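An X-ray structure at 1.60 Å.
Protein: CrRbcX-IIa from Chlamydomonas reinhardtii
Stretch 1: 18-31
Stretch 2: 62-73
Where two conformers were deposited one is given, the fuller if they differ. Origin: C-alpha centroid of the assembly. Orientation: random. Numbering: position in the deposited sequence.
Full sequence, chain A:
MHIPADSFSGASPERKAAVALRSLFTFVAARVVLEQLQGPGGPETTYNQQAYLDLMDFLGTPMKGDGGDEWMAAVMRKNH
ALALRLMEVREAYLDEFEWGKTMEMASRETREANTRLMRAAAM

Stretch 1 (18-31) AVALRSLFTFVAAR
Stretch 2, residues 62-73: PMKGDGGDEWMA

The strongest link between the stretches is a bidentate salt bridge between Arg-22 and Asp-69. Arg-22 NH1 donates to Asp-69 OD1 at 2.9 Å (N-H...O angle 164°) and Arg-22 NH2 to Asp-69 OD2 at 2.9 Å (171°), so two nearly linear hydrogen bonds join the opposite charges, with OD2 near the guanidinium plane. Arg-22 reaches this position with chi1 m (-73°), chi2 t (-156°), chi3 p (56°) and chi4 -122°; Asp-69 answers with chi1 m (-62°) and chi2 -30°, its CA-to-CB bond pointing sideways while its end comes nearer. Gly-67 O lies over one face of the same guanidinium.

Thr-26, chi1 m (-58°), adds a polar contact one helical turn further on. Thr-26 OG1 is 3.2 Å from Gly-67 O and 3.0 Å from Arg-22 O within its own helix; which carbonyl receives the proton is open. Those two oxygens, Arg-22 O and Gly-67 O, approach to 3.3 Å but, both being acceptors, cannot bond to each other.

The backbone brings the two stretches of the one chain close together. Residues 18-31 are continuous helix, phi/psi near -62/-43, with regular i to i+4 bonds such as Thr-26 N to Arg-22 O at 3.0 Å. Stretch 2 is loop or turn before helix 69-73, which runs at 37° to the first helix, the axes approaching to 10.8 Å. Gly-68 is its N-cap residue, and Met-72 N bonds to Gly-68 O at 2.9 Å. The register is set by Ser-23 CA and Gly-67 CA, 4.1 Å apart. Gly-67 (66/20) and Gly-68 (89/8) both have positive phi. An ideal CB on Gly-67 would lie 2.8 Å from Arg-22 NH2, and one on Gly-68 2.6 Å from Thr-26 OG1, both clashes. Ser-23 (chi1 m, -70°) packs its OG 3.2 Å from Gly-67 CA; its 3.4 Å approach to Gly-68 N has too poor an angle for a hydrogen bond.

Beyond this polar centre the contact is mostly apolar. The CA-to-CB bond of selenomethionine Met-63 (-103/83; chi1 p, chi2 t, chi3 94°) points toward the helix, and Met-63 SE lies 3.7 Å from both Thr-26 CG2 and Ser-23 O. Met-63 CE lies 4.0 Å from Phe-27 CB, at the edge of the Phe-27 ring (chi1 t, chi2 84°). Thr-26 CG2 also meets Trp-71 CE3 at 3.8 Å and CE of selenomethionine Met-72 at 4.0 Å. Trp-71 (chi1 t, chi2 88°) extends the packing to Ala-30, whose CB is 4.1 Å from Trp-71 CH2. The contact buries 513 Å² between the stretches, both sides summed.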

ATOM      1  N   ALA A  18      -2.428  -6.393   0.643  1.00  6.57           N
ATOM      2  CA  ALA A  18      -3.779  -6.664   0.082  1.00  7.03           C
ATOM      3  C   ALA A  18      -4.829  -5.836   0.805  1.00  7.27           C
ATOM      4  O   ALA A  18      -5.672  -5.215   0.176  1.00  7.25           O
ATOM      5  CB  ALA A  18      -4.087  -8.152   0.152  1.00  7.01           C
ATOM      6  N   VAL A  19      -4.767  -5.807   2.123  1.00  7.73           N
ATOM      7  CA  VAL A  19      -5.759  -5.034   2.914  1.00  7.93           C
ATOM      8  C   VAL A  19      -5.606  -3.532   2.687  1.00  8.05           C
ATOM      9  O   VAL A  19      -6.577  -2.800   2.544  1.00  7.91           O
ATOM     10  CB  VAL A  19      -5.697  -5.429   4.399  1.00  8.44           C
ATOM     11  CG1 VAL A  19      -6.631  -4.568   5.209  1.00  8.86           C
ATOM     12  CG2 VAL A  19      -6.065  -6.901   4.521  1.00  8.38           C
ATOM     13  N   ALA A  20      -4.360  -3.073   2.599  1.00  8.16           N
ATOM     14  CA  ALA A  20      -4.088  -1.671   2.289  1.00  8.28           C
ATOM     15  C   ALA A  20      -4.646  -1.314   0.913  1.00  8.37           C
ATOM     16  O   ALA A  20      -5.235  -0.243   0.722  1.00  8.35           O
ATOM     17  CB  ALA A  20      -2.602  -1.413   2.333  1.00  8.39           C
ATOM     18  N   LEU A  21      -4.461  -2.200  -0.053  1.00  8.74           N
ATOM     19  CA  LEU A  21      -5.002  -1.975  -1.415  1.00  8.77           C
ATOM     20  C   LEU A  21      -6.526  -1.920  -1.372  1.00  8.67           C
ATOM     21  O   LEU A  21      -7.137  -1.074  -2.029  1.00  8.59           O
ATOM     22  CB  LEU A  21      -4.560  -3.049  -2.407  1.00  9.60           C
ATOM     23  CG  LEU A  21      -3.106  -2.973  -2.864  1.00 10.25           C
ATOM     24  CD1 LEU A  21      -2.747  -4.240  -3.577  1.00 11.21           C
ATOM     25  CD2 LEU A  21      -2.837  -1.756  -3.723  1.00 10.78           C
ATOM     26  N   ARG A  22      -7.146  -2.787  -0.577  1.00  8.18           N
ATOM     27  CA  ARG A  22      -8.599  -2.771  -0.462  1.00  8.51           C
ATOM     28  C   ARG A  22      -9.085  -1.424   0.022  1.00  8.72           C
ATOM     29  O   ARG A  22     -10.095  -0.904  -0.474  1.00  8.70           O
ATOM     30  CB  ARG A  22      -9.072  -3.911   0.466  1.00  8.98           C
ATOM     31  CG  ARG A  22      -8.939  -5.297  -0.196  1.00  9.67           C
ATOM     32  CD  ARG A  22      -9.881  -6.342   0.374  1.00 10.66           C
ATOM     33  NE  ARG A  22     -11.210  -5.787   0.248  1.00 11.13           N
ATOM     34  CZ  ARG A  22     -12.087  -5.569   1.216  1.00 11.53           C
ATOM     35  NH1 ARG A  22     -13.172  -4.858   0.916  1.00 11.54           N
ATOM     36  NH2 ARG A  22     -11.938  -6.097   2.433  1.00 12.27           N
ATOM     37  N   SER A  23      -8.404  -0.860   1.013  1.00  8.98           N
ATOM     38  CA  SER A  23      -8.765   0.485   1.515  1.00 10.26           C
ATOM     39  C   SER A  23      -8.547   1.533   0.447  1.00  9.68           C
ATOM     40  O   SER A  23      -9.372   2.436   0.235  1.00  9.36           O
ATOM     41  CB  SER A  23      -7.987   0.881   2.767  1.00 12.36           C
ATOM     42  OG  SER A  23      -8.401   0.123   3.873  1.00 16.14           O
ATOM     43  N   LEU A  24      -7.426   1.433  -0.263  1.00  9.60           N
ATOM     44  CA  LEU A  24      -7.169   2.344  -1.386  1.00  9.31           C
ATOM     45  C   LEU A  24      -8.291   2.287  -2.430  1.00  9.00           C
ATOM     46  O   LEU A  24      -8.773   3.315  -2.914  1.00  9.63           O
ATOM     47  CB  LEU A  24      -5.818   2.030  -2.026  1.00  9.69           C
ATOM     48  CG  LEU A  24      -5.464   2.843  -3.270  1.00  9.87           C
ATOM     49  CD1 LEU A  24      -5.340   4.322  -2.952  1.00 10.33           C
ATOM     50  CD2 LEU A  24      -4.212   2.329  -3.958  1.00  9.46           C
ATOM     51  N   PHE A  25      -8.736   1.090  -2.784  1.00  8.57           N
ATOM     52  CA  PHE A  25      -9.760   0.904  -3.794  1.00  8.18           C
ATOM     53  C   PHE A  25     -11.090   1.478  -3.341  1.00  8.36           C
ATOM     54  O   PHE A  25     -11.837   2.040  -4.139  1.00  8.04           O
ATOM     55  CB  PHE A  25      -9.887  -0.565  -4.202  1.00  8.43           C
ATOM     56  CG  PHE A  25      -8.613  -1.190  -4.774  1.00  9.11           C
ATOM     57  CD1 PHE A  25      -7.559  -0.431  -5.290  1.00  9.34           C
ATOM     58  CD2 PHE A  25      -8.525  -2.560  -4.846  1.00  9.57           C
ATOM     59  CE1 PHE A  25      -6.418  -1.044  -5.814  1.00 10.43           C
ATOM     60  CE2 PHE A  25      -7.388  -3.169  -5.352  1.00 10.31           C
ATOM     61  CZ  PHE A  25      -6.347  -2.412  -5.859  1.00  9.91           C
ATOM     62  N   THR A  26     -11.384   1.355  -2.051  1.00  7.88           N
ATOM     63  CA  THR A  26     -12.584   1.943  -1.509  1.00  7.95           C
ATOM     64  C   THR A  26     -12.544   3.449  -1.640  1.00  8.33           C
ATOM     65  O   THR A  26     -13.536   4.072  -2.017  1.00  8.42           O
ATOM     66  CB  THR A  26     -12.786   1.519  -0.029  1.00  7.64           C
ATOM     67  OG1 THR A  26     -12.842   0.074   0.032  1.00  7.78           O
ATOM     68  CG2 THR A  26     -14.070   2.099   0.541  1.00  7.75           C
ATOM     69  N   PHE A  27     -11.393   4.049  -1.327  1.00  9.60           N
ATOM     70  CA  PHE A  27     -11.184   5.501  -1.445  1.00 11.31           C
ATOM     71  C   PHE A  27     -11.268   5.957  -2.894  1.00 10.50           C
ATOM     72  O   PHE A  27     -11.907   6.974  -3.204  1.00  9.47           O
ATOM     73  CB  PHE A  27      -9.819   5.850  -0.845  1.00 13.78           C
ATOM     74  CG  PHE A  27      -9.450   7.294  -0.974  1.00 16.49           C
ATOM     75  CD1 PHE A  27      -9.898   8.207  -0.045  1.00 19.19           C
ATOM     76  CD2 PHE A  27      -8.676   7.736  -2.037  1.00 17.97           C
ATOM     77  CE1 PHE A  27      -9.550   9.549  -0.172  1.00 20.47           C
ATOM     78  CE2 PHE A  27      -8.328   9.064  -2.164  1.00 18.86           C
ATOM     79  CZ  PHE A  27      -8.766   9.963  -1.230  1.00 19.34           C
ATOM     80  N   VAL A  28     -10.640   5.204  -3.787  1.00  9.91           N
ATOM     81  CA  VAL A  28     -10.726   5.492  -5.221  1.00 10.10           C
ATOM     82  C   VAL A  28     -12.186   5.494  -5.673  1.00  9.68           C
ATOM     83  O   VAL A  28     -12.621   6.413  -6.395  1.00 10.11           O
ATOM     84  CB  VAL A  28      -9.891   4.504  -6.066  1.00 10.96           C
ATOM     85  CG1 VAL A  28     -10.251   4.604  -7.548  1.00 11.15           C
ATOM     86  CG2 VAL A  28      -8.421   4.793  -5.861  1.00 12.13           C
ATOM     87  N   ALA A  29     -12.922   4.464  -5.283  1.00 10.09           N
ATOM     88  CA  ALA A  29     -14.339   4.344  -5.629  1.00  9.65           C
ATOM     89  C   ALA A  29     -15.113   5.569  -5.143  1.00  9.45           C
ATOM     90  O   ALA A  29     -15.981   6.090  -5.855  1.00  9.35           O
ATOM     91  CB  ALA A  29     -14.963   3.067  -5.064  1.00 10.31           C
ATOM     92  N   ALA A  30     -14.883   5.968  -3.908  1.00  9.31           N
ATOM     93  CA  ALA A  30     -15.562   7.119  -3.335  1.00  9.63           C
ATOM     94  C   ALA A  30     -15.302   8.377  -4.152  1.00 10.52           C
ATOM     95  O   ALA A  30     -16.236   9.175  -4.396  1.00  9.98           O
ATOM     96  CB  ALA A  30     -15.132   7.354  -1.891  1.00  9.58           C
ATOM     97  N   ARG A  31     -14.044   8.583  -4.554  0.50 10.64           N
ATOM     98  CA  ARG A  31     -13.716   9.732  -5.397  0.50 11.70           C
ATOM     99  C   ARG A  31     -14.407   9.670  -6.726  0.50 11.20           C
ATOM    100  O   ARG A  31     -14.909  10.688  -7.200  0.50 11.38           O
ATOM    101  CB  ARG A  31     -12.216   9.855  -5.629  0.50 12.69           C
ATOM    102  CG  ARG A  31     -11.430  10.284  -4.423  0.50 14.09           C
ATOM    103  CD  ARG A  31     -10.003  10.594  -4.874  0.50 14.68           C
ATOM    104  NE  ARG A  31      -9.917  11.909  -5.546  0.50 14.58           N
ATOM    105  CZ  ARG A  31      -9.202  12.190  -6.638  0.50 15.47           C
ATOM    106  NH1 ARG A  31      -9.203  13.434  -7.110  0.50 15.29           N
ATOM    107  NH2 ARG A  31      -8.505  11.261  -7.274  0.50 15.39           N
ATOM    108  N   PRO A  62     -12.553   8.727   8.538  1.00 31.09           N
ATOM    109  CA  PRO A  62     -11.563   7.745   8.142  1.00 32.14           C
ATOM    110  C   PRO A  62     -12.136   6.360   7.915  1.00 33.87           C
ATOM    111  O   PRO A  62     -13.071   5.952   8.590  1.00 35.57           O
ATOM    112  CB  PRO A  62     -10.620   7.662   9.353  1.00 33.80           C
ATOM    113  CG  PRO A  62     -11.351   8.273  10.492  1.00 33.56           C
ATOM    114  CD  PRO A  62     -12.398   9.179   9.932  1.00 33.35           C
HETATM  115  N   MSE A  63     -11.557   5.663   6.959  1.00 37.73           N
HETATM  116  CA  MSE A  63     -11.701   4.221   6.858  1.00 40.02           C
HETATM  117  C   MSE A  63     -10.432   3.619   7.362  1.00 44.29           C
HETATM  118  O   MSE A  63      -9.528   3.283   6.593  1.00 47.27           O
HETATM  119  CB  MSE A  63     -11.988   3.849   5.410  1.00 40.75           C
HETATM  120  CG  MSE A  63     -10.919   4.320   4.442  1.00 40.70           C
HETATM  121 SE   MSE A  63     -11.628   3.932   2.684  1.00 37.95          SE
HETATM  122  CE  MSE A  63     -12.530   5.568   2.057  1.00 38.62           C
ATOM    123  N   LYS A  64     -10.350   3.484   8.677  1.00 45.05           N
ATOM    124  CA  LYS A  64      -9.152   2.950   9.295  1.00 46.84           C
ATOM    125  C   LYS A  64      -8.843   1.601   8.666  1.00 46.17           C
ATOM    126  O   LYS A  64      -7.976   1.484   7.779  1.00 48.66           O
ATOM    127  CB  LYS A  64      -9.332   2.828  10.818  1.00 46.78           C
ATOM    128  N   GLY A  65      -9.622   0.607   9.067  1.00 44.38           N
ATOM    129  CA  GLY A  65      -9.272  -0.762   8.876  1.00 39.23           C
ATOM    130  C   GLY A  65     -10.225  -1.566   8.053  1.00 35.46           C
ATOM    131  O   GLY A  65     -11.216  -1.085   7.477  1.00 30.85           O
ATOM    132  N   ASP A  66      -9.897  -2.842   8.062  1.00 31.77           N
ATOM    133  CA  ASP A  66     -10.621  -3.819   7.363  1.00 27.16           C
ATOM    134  C   ASP A  66     -10.847  -3.388   5.938  1.00 21.06           C
ATOM    135  O   ASP A  66     -11.932  -3.570   5.468  1.00 20.26           O
ATOM    136  CB  ASP A  66     -11.950  -4.086   8.079  1.00 28.32           C
ATOM    137  N   GLY A  67      -9.867  -2.787   5.242  1.00 17.95           N
ATOM    138  CA  GLY A  67     -10.027  -2.636   3.811  1.00 16.82           C
ATOM    139  C   GLY A  67     -11.168  -1.708   3.423  1.00 16.01           C
ATOM    140  O   GLY A  67     -11.621  -1.759   2.289  1.00 18.60           O
ATOM    141  N   GLY A  68     -11.604  -0.842   4.350  1.00 14.35           N
ATOM    142  CA  GLY A  68     -12.727   0.077   4.119  1.00 14.34           C
ATOM    143  C   GLY A  68     -14.098  -0.463   4.474  1.00 14.20           C
ATOM    144  O   GLY A  68     -15.106   0.177   4.226  1.00 13.05           O
ATOM    145  N   ASP A  69     -14.153  -1.630   5.100  1.00 13.14           N
ATOM    146  CA  ASP A  69     -15.467  -2.300   5.283  1.00 13.30           C
ATOM    147  C   ASP A  69     -16.282  -1.769   6.461  1.00 14.49           C
ATOM    148  O   ASP A  69     -17.499  -1.764   6.381  1.00 15.02           O
ATOM    149  CB  ASP A  69     -15.289  -3.805   5.393  1.00 13.54           C
ATOM    150  CG  ASP A  69     -14.679  -4.411   4.142  1.00 13.92           C
ATOM    151  OD1 ASP A  69     -14.887  -3.872   3.032  1.00 13.02           O
ATOM    152  OD2 ASP A  69     -14.027  -5.454   4.262  1.00 13.08           O
ATOM    153  N   GLU A  70     -15.614  -1.331   7.520  1.00 16.92           N
ATOM    154  CA  GLU A  70     -16.301  -0.639   8.622  1.00 18.52           C
ATOM    155  C   GLU A  70     -16.932   0.667   8.115  1.00 16.06           C
ATOM    156  O   GLU A  70     -18.098   0.967   8.419  1.00 14.88           O
ATOM    157  CB  GLU A  70     -15.327  -0.341   9.765  1.00 21.28           C
ATOM    158  CG  GLU A  70     -15.995   0.267  10.993  1.00 25.64           C
ATOM    159  CD  GLU A  70     -15.059   0.538  12.156  1.00 29.89           C
ATOM    160  OE1 GLU A  70     -13.875   0.864  11.952  1.00 36.06           O
ATOM    161  OE2 GLU A  70     -15.554   0.477  13.294  1.00 34.55           O
ATOM    162  N   TRP A  71     -16.149   1.406   7.347  1.00 15.11           N
ATOM    163  CA  TRP A  71     -16.633   2.616   6.668  1.00 14.48           C
ATOM    164  C   TRP A  71     -17.830   2.297   5.771  1.00 13.76           C
ATOM    165  O   TRP A  71     -18.844   2.976   5.798  1.00 13.44           O
ATOM    166  CB  TRP A  71     -15.491   3.239   5.891  1.00 15.68           C
ATOM    167  CG  TRP A  71     -15.786   4.574   5.245  1.00 15.73           C
ATOM    168  CD1 TRP A  71     -15.650   5.805   5.811  1.00 17.22           C
ATOM    169  CD2 TRP A  71     -16.174   4.800   3.892  1.00 15.18           C
ATOM    170  NE1 TRP A  71     -16.000   6.800   4.909  1.00 17.13           N
ATOM    171  CE2 TRP A  71     -16.309   6.202   3.718  1.00 15.16           C
ATOM    172  CE3 TRP A  71     -16.461   3.956   2.815  1.00 14.15           C
ATOM    173  CZ2 TRP A  71     -16.683   6.768   2.512  1.00 14.92           C
ATOM    174  CZ3 TRP A  71     -16.825   4.526   1.610  1.00 14.22           C
ATOM    175  CH2 TRP A  71     -16.933   5.910   1.466  1.00 13.76           C
HETATM  176  N   MSE A  72     -17.719   1.232   4.986  1.00 11.81           N
HETATM  177  CA  MSE A  72     -18.775   0.892   4.044  1.00 12.43           C
HETATM  178  C   MSE A  72     -20.049   0.499   4.783  1.00 11.81           C
HETATM  179  O   MSE A  72     -21.128   0.830   4.342  1.00 12.20           O
HETATM  180  CB  MSE A  72     -18.304  -0.238   3.120  1.00 12.54           C
HETATM  181  CG  MSE A  72     -19.289  -0.482   1.980  1.00 13.87           C
HETATM  182 SE   MSE A  72     -19.401   1.043   0.760  1.00 15.95          SE
HETATM  183  CE  MSE A  72     -17.697   0.675  -0.112  1.00 13.43           C
ATOM    184  N   ALA A  73     -19.928  -0.217   5.890  1.00 12.40           N
ATOM    185  CA  ALA A  73     -21.096  -0.609   6.660  1.00 13.22           C
ATOM    186  C   ALA A  73     -21.809   0.621   7.214  1.00 13.23           C
ATOM    187  O   ALA A  73     -23.023   0.665   7.222  1.00 14.13           O
ATOM    188  CB  ALA A  73     -20.674  -1.510   7.802  1.00 14.00           C
TER